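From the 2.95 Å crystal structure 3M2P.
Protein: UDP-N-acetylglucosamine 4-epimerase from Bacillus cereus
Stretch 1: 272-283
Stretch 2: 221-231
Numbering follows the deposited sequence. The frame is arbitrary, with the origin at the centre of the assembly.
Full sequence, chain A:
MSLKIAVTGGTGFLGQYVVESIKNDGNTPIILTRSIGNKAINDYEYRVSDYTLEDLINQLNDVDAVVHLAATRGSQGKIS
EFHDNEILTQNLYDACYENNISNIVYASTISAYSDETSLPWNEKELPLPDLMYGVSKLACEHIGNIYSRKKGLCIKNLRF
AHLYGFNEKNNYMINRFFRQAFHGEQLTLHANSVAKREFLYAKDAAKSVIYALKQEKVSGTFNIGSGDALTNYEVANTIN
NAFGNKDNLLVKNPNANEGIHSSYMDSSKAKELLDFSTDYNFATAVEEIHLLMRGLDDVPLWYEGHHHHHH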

# COMPACT_ATOMS: atom_id res chain seq x y z
N GLU A 272 19.99 -1.97 -15.85
CA GLU A 272 20.76 -3.20 -15.98
C GLU A 272 19.93 -4.46 -16.28
O GLU A 272 20.27 -5.20 -17.21
CB GLU A 272 21.63 -3.42 -14.75
CG GLU A 272 22.65 -4.54 -14.93
CD GLU A 272 22.92 -5.29 -13.63
OE1 GLU A 272 22.05 -5.19 -12.73
OE2 GLU A 272 23.97 -5.96 -13.53
N LEU A 273 18.88 -4.71 -15.51
CA LEU A 273 18.02 -5.88 -15.75
C LEU A 273 17.10 -5.74 -16.95
O LEU A 273 16.95 -6.68 -17.74
CB LEU A 273 17.17 -6.25 -14.52
CG LEU A 273 17.93 -6.84 -13.34
CD1 LEU A 273 19.40 -7.06 -13.69
CD2 LEU A 273 17.82 -5.93 -12.14
N LEU A 274 16.48 -4.58 -17.11
CA LEU A 274 15.59 -4.38 -18.25
C LEU A 274 16.33 -3.80 -19.46
O LEU A 274 15.72 -3.57 -20.50
CB LEU A 274 14.39 -3.51 -17.86
CG LEU A 274 13.10 -4.21 -17.44
CD1 LEU A 274 13.33 -5.32 -16.42
CD2 LEU A 274 12.10 -3.21 -16.92
N ASP A 275 17.64 -3.59 -19.32
CA ASP A 275 18.43 -2.92 -20.35
C ASP A 275 17.65 -1.71 -20.86
O ASP A 275 17.51 -1.51 -22.06
CB ASP A 275 18.77 -3.86 -21.53
CG ASP A 275 19.36 -5.22 -21.09
OD1 ASP A 275 20.44 -5.24 -20.44
OD2 ASP A 275 18.75 -6.26 -21.43
N PHE A 276 17.11 -0.91 -19.94
CA PHE A 276 16.22 0.19 -20.32
C PHE A 276 16.78 1.59 -20.09
O PHE A 276 17.32 1.90 -19.02
CB PHE A 276 14.85 0.08 -19.63
CG PHE A 276 14.03 1.34 -19.74
CD1 PHE A 276 13.37 1.65 -20.92
CD2 PHE A 276 13.97 2.24 -18.69
CE1 PHE A 276 12.63 2.82 -21.03
CE2 PHE A 276 13.24 3.42 -18.80
CZ PHE A 276 12.57 3.70 -19.97
N SER A 277 16.64 2.45 -21.09
CA SER A 277 16.98 3.84 -20.90
C SER A 277 16.03 4.67 -21.75
O SER A 277 15.50 4.18 -22.74
CB SER A 277 18.43 4.09 -21.28
OG SER A 277 18.67 3.76 -22.65
N THR A 278 15.80 5.92 -21.36
CA THR A 278 14.86 6.78 -22.06
C THR A 278 15.43 7.29 -23.38
O THR A 278 16.61 7.64 -23.45
CB THR A 278 14.53 8.02 -21.22
OG1 THR A 278 15.75 8.63 -20.76
CG2 THR A 278 13.66 7.65 -20.04
N ASP A 279 14.59 7.34 -24.40
CA ASP A 279 14.96 7.99 -25.65
C ASP A 279 15.04 9.51 -25.44
O ASP A 279 15.97 10.16 -25.92
CB ASP A 279 13.96 7.67 -26.77
CG ASP A 279 14.06 6.23 -27.28
OD1 ASP A 279 15.01 5.51 -26.91
OD2 ASP A 279 13.16 5.82 -28.05
N TYR A 280 14.09 10.07 -24.70
CA TYR A 280 13.95 11.53 -24.59
C TYR A 280 14.42 12.10 -23.25
O TYR A 280 14.63 11.38 -22.28
CB TYR A 280 12.50 11.97 -24.83
CG TYR A 280 11.93 11.57 -26.18
CD1 TYR A 280 11.65 10.24 -26.47
CD2 TYR A 280 11.67 12.52 -27.15
CE1 TYR A 280 11.13 9.87 -27.71
CE2 TYR A 280 11.15 12.16 -28.40
CZ TYR A 280 10.89 10.83 -28.67
OH TYR A 280 10.37 10.47 -29.90
N ASN A 281 14.61 13.42 -23.23
CA ASN A 281 14.78 14.17 -22.00
C ASN A 281 13.78 15.31 -22.08
O ASN A 281 13.21 15.54 -23.16
CB ASN A 281 16.22 14.69 -21.85
CG ASN A 281 16.61 15.69 -22.92
OD1 ASN A 281 15.80 16.08 -23.76
ND2 ASN A 281 17.86 16.12 -22.89
N PHE A 282 13.52 16.01 -20.98
CA PHE A 282 12.37 16.92 -20.97
C PHE A 282 12.29 17.84 -22.19
O PHE A 282 11.23 17.98 -22.78
CB PHE A 282 12.26 17.72 -19.68
CG PHE A 282 10.91 18.36 -19.49
CD1 PHE A 282 10.76 19.74 -19.61
CD2 PHE A 282 9.79 17.59 -19.22
CE1 PHE A 282 9.51 20.32 -19.44
CE2 PHE A 282 8.54 18.17 -19.06
CZ PHE A 282 8.40 19.54 -19.17
N ALA A 283 13.42 18.45 -22.56
CA ALA A 283 13.46 19.44 -23.65
C ALA A 283 13.23 18.83 -25.03
O ALA A 283 12.58 19.42 -25.89
CB ALA A 283 14.78 20.23 -23.63
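Stretch 2, residues 221-231: TFNIGSGDALT

Stretch 2 runs alongside stretch 1 in nearly the same direction, their end-to-end lines only 20° apart. It enters as a strand, Thr221 to Ile224, loops through Gly225 to Asp228, and regains strand conformation at Ala229 and Leu230. The register pairs Phe222 with Leu274, Ile224 with Phe276 and Ser226 with Thr278; the CA separation falls from 8.9 Å at the first pair to 6.0 Å at the last, as large side chains give way to small ones.

The flat ring of Phe222 receives Leu274, whose CD1 sits over one face, 3.8 Å from Phe222 CZ, in a CH-pi contact. The CA-to-CB bond of Ile224 points sideways, but its end comes nearer, placing CG2 3.5 Å from Phe276 CE2 and CD1 4.4 Å from Leu274 CD2, so one aliphatic side chain touches both neighbours. Gly225 meets stretch 1 through its backbone, its carbonyl O lying 3.9 Å from Thr278 CG2 and at the edge of the Phe276 ring.

At the close approach, a water donates to Ser226 O (2.7 Å) and Tyr280 O (3.0 Å) and accepts from Thr278 OG1 (2.6 Å), filling a polar gap. A cis peptide precedes Asp228, which points toward stretch 1 with OD1 3.5 Å from Phe282 N. Beyond it, Leu230 CD1 packs 3.5 Å from Phe282 CD1, closing the contact with apolar bulk.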

# COMPACT_ATOMS: atom_id res chain seq x y z
N THR A 221 9.99 -5.60 -9.09
CA THR A 221 9.57 -4.21 -9.08
C THR A 221 10.67 -3.21 -9.51
O THR A 221 11.77 -3.19 -8.96
CB THR A 221 8.95 -3.87 -7.74
OG1 THR A 221 7.81 -4.72 -7.56
CG2 THR A 221 8.49 -2.43 -7.70
N PHE A 222 10.34 -2.38 -10.49
CA PHE A 222 11.32 -1.47 -11.06
C PHE A 222 10.86 0.00 -11.10
O PHE A 222 9.72 0.28 -11.46
CB PHE A 222 11.66 -1.93 -12.48
CG PHE A 222 11.91 -3.40 -12.59
CD1 PHE A 222 10.88 -4.27 -12.86
CD2 PHE A 222 13.19 -3.91 -12.47
CE1 PHE A 222 11.11 -5.61 -12.99
CE2 PHE A 222 13.43 -5.26 -12.59
CZ PHE A 222 12.39 -6.11 -12.85
N ASN A 223 11.75 0.93 -10.75
CA ASN A 223 11.50 2.35 -10.96
C ASN A 223 11.70 2.63 -12.43
O ASN A 223 12.74 2.29 -12.99
CB ASN A 223 12.48 3.22 -10.17
CG ASN A 223 12.33 3.09 -8.68
OD1 ASN A 223 13.22 3.46 -7.92
ND2 ASN A 223 11.20 2.57 -8.24
N ILE A 224 10.73 3.26 -13.07
CA ILE A 224 10.94 3.74 -14.43
C ILE A 224 10.95 5.27 -14.46
O ILE A 224 9.94 5.90 -14.76
CB ILE A 224 9.90 3.20 -15.44
CG1 ILE A 224 9.76 1.68 -15.34
CG2 ILE A 224 10.30 3.60 -16.85
CD1 ILE A 224 10.96 0.88 -15.82
N GLY A 225 12.11 5.85 -14.14
CA GLY A 225 12.30 7.28 -14.21
C GLY A 225 13.02 7.71 -15.48
O GLY A 225 13.47 6.88 -16.27
N SER A 226 13.14 9.02 -15.68
CA SER A 226 13.71 9.57 -16.91
C SER A 226 15.14 10.07 -16.77
O SER A 226 15.93 9.96 -17.71
CB SER A 226 12.83 10.70 -17.43
OG SER A 226 12.61 11.65 -16.40
N GLY A 227 15.48 10.62 -15.61
CA GLY A 227 16.76 11.30 -15.51
C GLY A 227 17.02 12.07 -14.22
O GLY A 227 17.72 11.53 -13.35
N ASP A 228 16.52 13.30 -14.05
CA ASP A 228 15.70 14.14 -14.95
C ASP A 228 14.61 14.81 -14.10
O ASP A 228 13.48 15.05 -14.55
CB ASP A 228 15.10 13.41 -16.16
CG ASP A 228 14.65 14.37 -17.27
OD1 ASP A 228 15.21 14.32 -18.39
OD2 ASP A 228 13.73 15.18 -17.03
N ALA A 229 14.97 15.10 -12.84
CA ALA A 229 14.09 15.80 -11.91
C ALA A 229 14.19 17.32 -12.09
O ALA A 229 15.27 17.89 -11.94
CB ALA A 229 14.42 15.42 -10.49
N LEU A 230 13.06 17.96 -12.37
CA LEU A 230 13.04 19.39 -12.65
C LEU A 230 12.28 20.20 -11.60
O LEU A 230 11.39 19.69 -10.93
CB LEU A 230 12.41 19.65 -14.02
CG LEU A 230 12.98 18.91 -15.23
CD1 LEU A 230 12.44 19.50 -16.53
CD2 LEU A 230 14.49 18.94 -15.22
N THR A 231 12.65 21.47 -11.44
CA THR A 231 11.84 22.41 -10.68
C THR A 231 10.78 23.02 -11.60
O THR A 231 10.93 23.02 -12.82
CB THR A 231 12.67 23.55 -10.07
OG1 THR A 231 13.22 24.37 -11.12
CG2 THR A 231 13.78 23.00 -9.21
O HOH W 1 16.68 10.94 -20.08